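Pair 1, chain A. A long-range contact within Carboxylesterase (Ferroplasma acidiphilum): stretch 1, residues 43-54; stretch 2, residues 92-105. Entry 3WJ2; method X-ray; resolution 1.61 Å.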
# COMPACT_ATOMS: atom_id res chain seq x y z
N SER A 43 9.47 -27.33 22.12
CA SER A 43 9.97 -27.27 20.76
C SER A 43 11.09 -26.29 20.64
O SER A 43 11.59 -26.10 19.56
CB SER A 43 8.84 -26.84 19.81
OG SER A 43 8.58 -25.44 19.99
N ARG A 44 11.50 -25.67 21.75
CA ARG A 44 12.55 -24.64 21.69
C ARG A 44 13.94 -25.22 21.49
O ARG A 44 14.17 -26.39 21.82
CB ARG A 44 12.60 -23.84 23.00
CG ARG A 44 13.21 -24.59 24.15
CD ARG A 44 13.32 -23.71 25.38
NE ARG A 44 13.13 -24.51 26.59
CZ ARG A 44 13.07 -24.01 27.83
NH1 ARG A 44 13.22 -22.70 28.07
NH2 ARG A 44 12.85 -24.83 28.85
N GLY A 45 14.85 -24.35 21.05
CA GLY A 45 16.23 -24.68 20.81
C GLY A 45 17.14 -24.52 22.01
O GLY A 45 16.69 -24.32 23.16
N ALA A 46 18.45 -24.59 21.69
CA ALA A 46 19.54 -24.48 22.66
C ALA A 46 19.62 -23.06 23.17
O ALA A 46 19.71 -22.16 22.32
CB ALA A 46 20.87 -24.77 21.96
N PRO A 47 19.67 -22.85 24.51
CA PRO A 47 19.82 -21.46 25.04
C PRO A 47 21.25 -20.94 24.96
O PRO A 47 22.25 -21.74 25.01
CB PRO A 47 19.41 -21.57 26.51
CG PRO A 47 19.72 -22.96 26.92
CD PRO A 47 19.55 -23.81 25.63
N VAL A 48 21.37 -19.63 24.72
CA VAL A 48 22.63 -18.93 24.73
C VAL A 48 23.12 -18.75 26.18
O VAL A 48 22.29 -18.56 27.09
CB VAL A 48 22.51 -17.55 23.98
CG1 VAL A 48 23.62 -16.61 24.33
CG2 VAL A 48 22.42 -17.82 22.49
N GLU A 49 24.43 -18.97 26.37
CA GLU A 49 25.09 -18.84 27.69
C GLU A 49 25.16 -17.43 28.13
O GLU A 49 25.57 -16.52 27.39
CB GLU A 49 26.51 -19.48 27.70
CG GLU A 49 26.35 -20.99 27.55
CD GLU A 49 25.40 -21.65 28.61
OE1 GLU A 49 25.58 -21.44 29.85
OE2 GLU A 49 24.48 -22.39 28.18
N ILE A 50 24.74 -17.24 29.39
CA ILE A 50 24.85 -15.95 30.02
C ILE A 50 25.60 -16.02 31.36
O ILE A 50 25.28 -16.88 32.17
CB ILE A 50 23.40 -15.37 30.31
CG1 ILE A 50 22.67 -15.18 28.96
CG2 ILE A 50 23.48 -14.04 31.12
CD1 ILE A 50 23.31 -14.12 28.11
N LYS A 51 26.52 -15.08 31.57
CA LYS A 51 27.35 -15.08 32.83
C LYS A 51 26.55 -15.11 34.13
O LYS A 51 26.79 -15.94 35.02
CB LYS A 51 28.23 -13.87 32.86
CG LYS A 51 29.34 -13.90 31.84
CD LYS A 51 30.34 -12.81 32.14
CE LYS A 51 31.40 -12.81 31.03
NZ LYS A 51 30.95 -11.96 29.87
N GLU A 52 25.58 -14.21 34.26
CA GLU A 52 24.77 -14.21 35.49
C GLU A 52 23.28 -14.16 35.23
O GLU A 52 22.82 -13.30 34.44
CB GLU A 52 25.24 -13.14 36.50
CG GLU A 52 25.18 -11.67 36.24
CD GLU A 52 25.00 -10.81 37.55
OE1 GLU A 52 24.52 -9.63 37.48
OE2 GLU A 52 25.32 -11.32 38.66
N ILE A 53 22.58 -15.07 35.88
CA ILE A 53 21.11 -15.07 35.83
C ILE A 53 20.58 -15.16 37.26
O ILE A 53 21.02 -16.01 38.06
CB ILE A 53 20.55 -16.19 34.98
CG1 ILE A 53 21.15 -16.14 33.53
CG2 ILE A 53 18.93 -16.18 34.90
CD1 ILE A 53 20.46 -17.03 32.53
N LYS A 54 19.64 -14.29 37.60
CA LYS A 54 19.12 -14.29 38.95
C LYS A 54 17.62 -14.03 38.94
O LYS A 54 17.15 -13.10 38.27
CB LYS A 54 19.80 -13.28 39.79
CG LYS A 54 19.32 -13.42 41.24
CD LYS A 54 20.00 -12.37 42.16
CE LYS A 54 19.74 -12.67 43.64
NZ LYS A 54 18.30 -12.73 44.01
N ILE A 92 8.12 -16.24 31.99
CA ILE A 92 9.52 -16.15 32.00
C ILE A 92 10.18 -17.36 31.32
O ILE A 92 11.14 -17.22 30.60
CB ILE A 92 10.00 -15.97 33.47
CG1 ILE A 92 9.85 -14.52 33.87
CG2 ILE A 92 11.47 -16.30 33.54
CD1 ILE A 92 9.95 -14.24 35.38
N GLU A 93 9.67 -18.55 31.59
CA GLU A 93 10.28 -19.72 31.01
C GLU A 93 10.10 -19.77 29.52
O GLU A 93 11.12 -20.08 28.86
CB GLU A 93 9.75 -21.06 31.62
CG GLU A 93 10.01 -21.16 33.17
CD GLU A 93 11.46 -20.98 33.63
OE1 GLU A 93 12.42 -21.16 32.86
OE2 GLU A 93 11.62 -20.57 34.81
N THR A 94 8.93 -19.35 28.99
CA THR A 94 8.80 -19.50 27.54
C THR A 94 9.66 -18.42 26.81
O THR A 94 10.02 -18.58 25.63
CB THR A 94 7.40 -19.46 27.03
OG1 THR A 94 6.82 -18.14 27.27
CG2 THR A 94 6.48 -20.43 27.75
N TYR A 95 9.92 -17.30 27.52
CA TYR A 95 10.75 -16.26 26.97
C TYR A 95 12.21 -16.43 27.30
O TYR A 95 12.96 -15.57 26.92
CB TYR A 95 10.21 -14.81 27.47
CG TYR A 95 9.13 -14.36 26.45
CD1 TYR A 95 7.92 -15.01 26.38
CD2 TYR A 95 9.41 -13.26 25.58
CE1 TYR A 95 6.90 -14.60 25.37
CE2 TYR A 95 8.43 -12.90 24.67
CZ TYR A 95 7.26 -13.56 24.54
OH TYR A 95 6.33 -13.19 23.61
N ASP A 96 12.63 -17.47 28.02
CA ASP A 96 13.96 -17.42 28.51
C ASP A 96 15.06 -17.46 27.40
O ASP A 96 16.07 -16.74 27.49
CB ASP A 96 14.06 -18.68 29.45
CG ASP A 96 15.37 -18.69 30.27
OD1 ASP A 96 15.54 -17.91 31.25
OD2 ASP A 96 16.28 -19.45 29.79
N ASN A 97 14.87 -18.27 26.35
CA ASN A 97 15.87 -18.35 25.27
C ASN A 97 15.99 -16.89 24.63
O ASN A 97 17.10 -16.42 24.45
CB ASN A 97 15.50 -19.30 24.15
CG ASN A 97 15.86 -20.76 24.49
OD1 ASN A 97 16.10 -21.08 25.68
ND2 ASN A 97 15.87 -21.61 23.50
N TYR A 98 14.83 -16.25 24.43
CA TYR A 98 14.85 -14.95 23.79
C TYR A 98 15.49 -13.86 24.68
O TYR A 98 16.32 -13.07 24.25
CB TYR A 98 13.41 -14.60 23.45
CG TYR A 98 13.21 -13.15 22.95
CD1 TYR A 98 13.43 -12.82 21.62
CD2 TYR A 98 12.59 -12.31 23.84
CE1 TYR A 98 13.22 -11.44 21.22
CE2 TYR A 98 12.36 -11.02 23.46
CZ TYR A 98 12.61 -10.67 22.19
OH TYR A 98 12.33 -9.39 21.71
N CYS A 99 15.14 -13.83 25.98
CA CYS A 99 15.74 -12.88 26.88
C CYS A 99 17.24 -13.03 27.05
O CYS A 99 17.97 -12.09 27.10
CB CYS A 99 15.02 -12.89 28.21
SG CYS A 99 13.39 -12.02 28.06
N ARG A 100 17.67 -14.31 27.12
CA ARG A 100 19.10 -14.57 27.03
C ARG A 100 19.79 -13.96 25.79
O ARG A 100 20.81 -13.32 25.92
CB ARG A 100 19.35 -16.09 27.05
CG ARG A 100 19.12 -16.72 28.48
CD ARG A 100 19.09 -18.19 28.20
NE ARG A 100 19.03 -18.97 29.44
CZ ARG A 100 20.10 -19.44 30.10
NH1 ARG A 100 21.37 -19.26 29.68
NH2 ARG A 100 19.88 -20.12 31.24
N PHE A 101 19.16 -14.13 24.62
CA PHE A 101 19.69 -13.54 23.42
C PHE A 101 19.71 -12.03 23.46
O PHE A 101 20.69 -11.43 23.08
CB PHE A 101 18.84 -14.07 22.24
CG PHE A 101 19.34 -13.60 20.88
CD1 PHE A 101 20.54 -14.13 20.35
CD2 PHE A 101 18.67 -12.64 20.14
CE1 PHE A 101 20.99 -13.76 19.11
CE2 PHE A 101 19.16 -12.23 18.89
CZ PHE A 101 20.32 -12.80 18.38
N LEU A 102 18.63 -11.42 23.95
CA LEU A 102 18.75 -9.98 24.13
C LEU A 102 19.83 -9.56 25.06
O LEU A 102 20.42 -8.55 24.83
CB LEU A 102 17.45 -9.42 24.72
CG LEU A 102 16.20 -9.53 23.86
CD1 LEU A 102 14.95 -8.86 24.65
CD2 LEU A 102 16.34 -8.85 22.51
N ALA A 103 20.03 -10.27 26.18
CA ALA A 103 21.13 -9.93 27.05
C ALA A 103 22.52 -10.07 26.41
O ALA A 103 23.33 -9.18 26.58
CB ALA A 103 20.99 -10.79 28.33
N LYS A 104 22.68 -11.14 25.64
CA LYS A 104 23.98 -11.42 25.01
C LYS A 104 24.27 -10.31 23.96
O LYS A 104 25.35 -9.71 23.93
CB LYS A 104 24.00 -12.78 24.43
CG LYS A 104 25.39 -13.15 23.83
CD LYS A 104 25.99 -14.52 24.36
CE LYS A 104 27.17 -14.40 25.36
NZ LYS A 104 27.51 -15.69 26.02
N GLU A 105 23.25 -9.98 23.16
CA GLU A 105 23.49 -9.01 22.11
C GLU A 105 23.54 -7.53 22.52
O GLU A 105 24.22 -6.71 21.90
CB GLU A 105 22.39 -9.19 21.03
CG GLU A 105 22.42 -10.57 20.35
CD GLU A 105 23.71 -10.84 19.57
OE1 GLU A 105 24.39 -9.88 19.17
OE2 GLU A 105 24.11 -12.05 19.51
O HOH W 1 12.69 -20.43 26.39
O HOH W 2 19.02 -18.30 23.91
O HOH W 3 23.88 -19.71 31.04

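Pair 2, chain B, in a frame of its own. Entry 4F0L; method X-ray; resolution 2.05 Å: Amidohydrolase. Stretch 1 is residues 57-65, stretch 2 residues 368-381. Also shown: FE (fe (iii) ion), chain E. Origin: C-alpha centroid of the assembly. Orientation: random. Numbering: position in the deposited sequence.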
# COMPACT_ATOMS: atom_id res chain seq x y z
N VAL B 57 16.42 8.06 14.29
CA VAL B 57 16.36 9.32 13.51
C VAL B 57 16.91 9.07 12.11
O VAL B 57 17.94 8.39 11.93
CB VAL B 57 17.12 10.47 14.19
CG1 VAL B 57 17.24 11.68 13.25
CG2 VAL B 57 16.42 10.86 15.49
N VAL B 58 16.15 9.52 11.12
CA VAL B 58 16.48 9.41 9.71
C VAL B 58 16.30 10.76 9.05
O VAL B 58 15.66 11.65 9.60
CB VAL B 58 15.62 8.36 8.97
CG1 VAL B 58 15.84 6.95 9.57
CG2 VAL B 58 14.14 8.70 8.98
N ALA B 59 16.87 10.91 7.86
CA ALA B 59 16.76 12.14 7.10
C ALA B 59 15.32 12.40 6.69
O ALA B 59 14.55 11.46 6.51
CB ALA B 59 17.63 12.05 5.84
N GLY B 60 14.98 13.68 6.53
CA GLY B 60 13.75 14.09 5.93
C GLY B 60 13.72 13.75 4.46
O GLY B 60 14.73 13.83 3.77
N MET B 61 12.56 13.32 3.98
CA MET B 61 12.40 12.91 2.60
C MET B 61 11.82 14.05 1.79
O MET B 61 10.80 14.66 2.17
CB MET B 61 11.45 11.71 2.54
CG MET B 61 11.22 11.13 1.15
SD MET B 61 12.67 10.31 0.46
CE MET B 61 12.66 8.91 1.59
N ALA B 62 12.42 14.33 0.65
CA ALA B 62 11.78 15.24 -0.31
C ALA B 62 10.64 14.55 -0.99
O ALA B 62 10.73 13.36 -1.39
CB ALA B 62 12.78 15.78 -1.35
N ASN B 63 9.55 15.29 -1.17
CA ASN B 63 8.44 14.82 -1.97
C ASN B 63 8.57 15.56 -3.27
O ASN B 63 8.12 16.68 -3.40
CB ASN B 63 7.11 15.12 -1.26
CG ASN B 63 5.95 14.35 -1.86
OD1 ASN B 63 5.73 14.35 -3.07
ND2 ASN B 63 5.22 13.66 -1.01
N LEU B 64 9.25 14.97 -4.25
CA LEU B 64 9.80 15.80 -5.33
C LEU B 64 8.82 16.19 -6.45
O LEU B 64 9.23 16.84 -7.38
CB LEU B 64 11.07 15.16 -5.90
CG LEU B 64 11.07 13.72 -6.41
CD1 LEU B 64 9.84 13.44 -7.25
CD2 LEU B 64 12.36 13.51 -7.20
N HIS B 65 7.53 15.84 -6.33
CA HIS B 65 6.55 16.12 -7.41
C HIS B 65 5.16 16.02 -6.85
O HIS B 65 4.73 14.94 -6.41
CB HIS B 65 6.69 15.12 -8.54
CG HIS B 65 5.87 15.43 -9.76
ND1 HIS B 65 6.22 16.41 -10.64
CD2 HIS B 65 4.73 14.84 -10.27
CE1 HIS B 65 5.30 16.45 -11.63
NE2 HIS B 65 4.41 15.48 -11.42
N LEU B 368 16.31 1.70 -0.83
CA LEU B 368 15.29 2.56 -1.37
C LEU B 368 15.21 3.87 -0.60
O LEU B 368 15.09 4.94 -1.20
CB LEU B 368 13.94 1.86 -1.35
CG LEU B 368 13.81 0.81 -2.45
CD1 LEU B 368 12.43 0.21 -2.36
CD2 LEU B 368 14.06 1.39 -3.85
N PHE B 369 15.29 3.78 0.71
CA PHE B 369 15.19 4.96 1.54
C PHE B 369 16.38 5.87 1.31
O PHE B 369 16.19 7.06 1.07
CB PHE B 369 15.10 4.63 3.03
CG PHE B 369 14.92 5.85 3.87
CD1 PHE B 369 13.67 6.42 4.04
CD2 PHE B 369 16.03 6.48 4.45
CE1 PHE B 369 13.50 7.57 4.81
CE2 PHE B 369 15.86 7.63 5.20
CZ PHE B 369 14.60 8.17 5.39
N ASP B 370 17.60 5.33 1.33
CA ASP B 370 18.78 6.14 1.10
C ASP B 370 18.70 6.78 -0.28
O ASP B 370 19.02 7.94 -0.46
CB ASP B 370 20.08 5.32 1.15
CG ASP B 370 20.57 5.03 2.54
OD1 ASP B 370 20.17 5.69 3.54
OD2 ASP B 370 21.45 4.17 2.63
N GLY B 371 18.37 5.97 -1.27
CA GLY B 371 18.34 6.44 -2.66
C GLY B 371 17.36 7.59 -2.85
O GLY B 371 17.68 8.60 -3.48
N ALA B 372 16.17 7.45 -2.27
CA ALA B 372 15.11 8.42 -2.49
C ALA B 372 15.40 9.73 -1.79
O ALA B 372 15.06 10.82 -2.32
CB ALA B 372 13.75 7.86 -2.08
N VAL B 373 16.02 9.67 -0.60
CA VAL B 373 16.49 10.90 0.06
C VAL B 373 17.55 11.63 -0.78
O VAL B 373 17.48 12.85 -0.93
CB VAL B 373 17.08 10.62 1.47
CG1 VAL B 373 17.81 11.86 2.01
CG2 VAL B 373 15.95 10.15 2.44
N LEU B 374 18.56 10.87 -1.25
CA LEU B 374 19.68 11.41 -2.01
C LEU B 374 19.23 12.05 -3.33
O LEU B 374 19.54 13.23 -3.59
CB LEU B 374 20.72 10.30 -2.30
CG LEU B 374 21.96 10.65 -3.11
CD1 LEU B 374 22.88 11.60 -2.37
CD2 LEU B 374 22.71 9.37 -3.51
N GLY B 375 18.51 11.31 -4.14
CA GLY B 375 18.07 11.82 -5.46
C GLY B 375 17.02 12.90 -5.30
O GLY B 375 17.01 13.89 -6.01
N GLY B 376 16.17 12.73 -4.30
CA GLY B 376 15.19 13.74 -4.00
C GLY B 376 15.78 15.10 -3.70
O GLY B 376 15.36 16.10 -4.26
N ASN B 377 16.75 15.15 -2.82
CA ASN B 377 17.38 16.45 -2.49
C ASN B 377 18.10 17.08 -3.69
O ASN B 377 18.06 18.27 -3.85
CB ASN B 377 18.27 16.33 -1.26
CG ASN B 377 17.46 16.40 0.01
OD1 ASN B 377 16.37 17.00 0.02
ND2 ASN B 377 17.96 15.78 1.10
N ILE B 378 18.72 16.25 -4.54
CA ILE B 378 19.35 16.77 -5.76
C ILE B 378 18.29 17.40 -6.70
O ILE B 378 18.45 18.53 -7.14
CB ILE B 378 20.19 15.69 -6.49
CG1 ILE B 378 21.42 15.26 -5.64
CG2 ILE B 378 20.57 16.16 -7.91
CD1 ILE B 378 22.04 13.92 -6.06
N ALA B 379 17.19 16.68 -6.95
CA ALA B 379 16.08 17.23 -7.78
C ALA B 379 15.49 18.50 -7.20
O ALA B 379 14.92 19.33 -7.94
CB ALA B 379 14.95 16.19 -7.94
N MET B 380 15.57 18.64 -5.87
CA MET B 380 14.98 19.82 -5.21
C MET B 380 15.96 21.01 -5.21
O MET B 380 15.62 22.08 -4.72
CB MET B 380 14.57 19.50 -3.77
CG MET B 380 13.45 18.50 -3.61
SD MET B 380 11.87 18.98 -4.26
CE MET B 380 12.10 18.68 -6.02
N GLY B 381 17.17 20.83 -5.73
CA GLY B 381 18.18 21.88 -5.72
C GLY B 381 18.85 22.06 -4.37
O GLY B 381 19.36 23.13 -4.07
FE FE E . 2.50 14.96 -12.31
O HOH W 4 16.27 15.98 3.54
O HOH W 5 12.55 11.96 -2.96
O HOH W 6 15.20 14.09 0.10
O HOH W 7 2.34 12.95 -13.13
O HOH W 8 0.45 14.75 -13.27

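At one point in this shared arrangement, a helix position carries a long arginine in one protein and no side chain at all in the other. A:Arg100 of pair 1 superposes on B:Gly376 of pair 2 with their CA atoms 0.3 Å apart, and this exchange is the sharpest of several differences between the two contacts.

The common framework is an extended segment lying across a helix. Fourteen central residues superpose with an RMSD of 0.9 Å, and A:Pro47 and A:Asn97 fall on B:Met61 and B:Val373. These matched pairs are also points of close backbone approach: CA to CA, A:Pro47 and A:Asn97 are 5.0 Å apart, B:Met61 and B:Val373 5.2 Å.

In pair 1 the helix reaches the segment largely through polar side chains that seek its backbone carbonyls. A:Asn97 ND2 donates to A:Gly45 O at 2.9 Å, A:Arg100 NH1 to A:Val48 O at 2.8 Å, and A:Lys104 NZ to A:Glu49 O at 2.5 Å. The arginine is held from within its own helix by a salt bridge, A:Arg100 NE to A:Asp96 OD2 at 2.8 Å, while its guanidinium lies between A:Ile53 CD1 over one face and A:Pro47 CB over the opposite one. Its flat, delocalised group can thus pack against carbon on its faces while hydrogen bonding at its edge.

Pair 2 has no direct hydrogen bond between its stretches and fills the same space with apolar groups. Because B:Gly376 lacks a side chain, the methyl of B:Ala62 settles against the helix backbone, with B:Ala62 CB 3.9 Å from B:Gly376 C; an ideal CB on the glycine would lie only 3.3 Å from B:Ala62 CB. B:Met61, at the proline position, sets out sideways, but its end comes nearer the helix, placing CE 3.6 Å from both B:Phe369 CE1 and B:Val373 CG2. At the lysine position, B:Met380 replaces a charged tip with thioether packing: its CG lies 3.6 Å from B:Ala62 CB and its CE 3.7 Å from B:Leu64 CB.

Some solutions nevertheless converge. A:Ile50 and B:Leu64 match, as do A:Ala103 and B:Ala379, and each branched side chain meets the alanine methyl: A:Ile50 CD1 to A:Ala103 CB is 4.1 Å, B:Leu64 CD2 to B:Ala379 CB 3.8 Å. Water also links backbone to backbone in both, water 2 joining A:Val48 N to A:Asn97 O and water 6 joining the matched B:Ala62 N to B:Val373 O. The general principle is that one backbone geometry can be held by long polar arms or by close apolar packing.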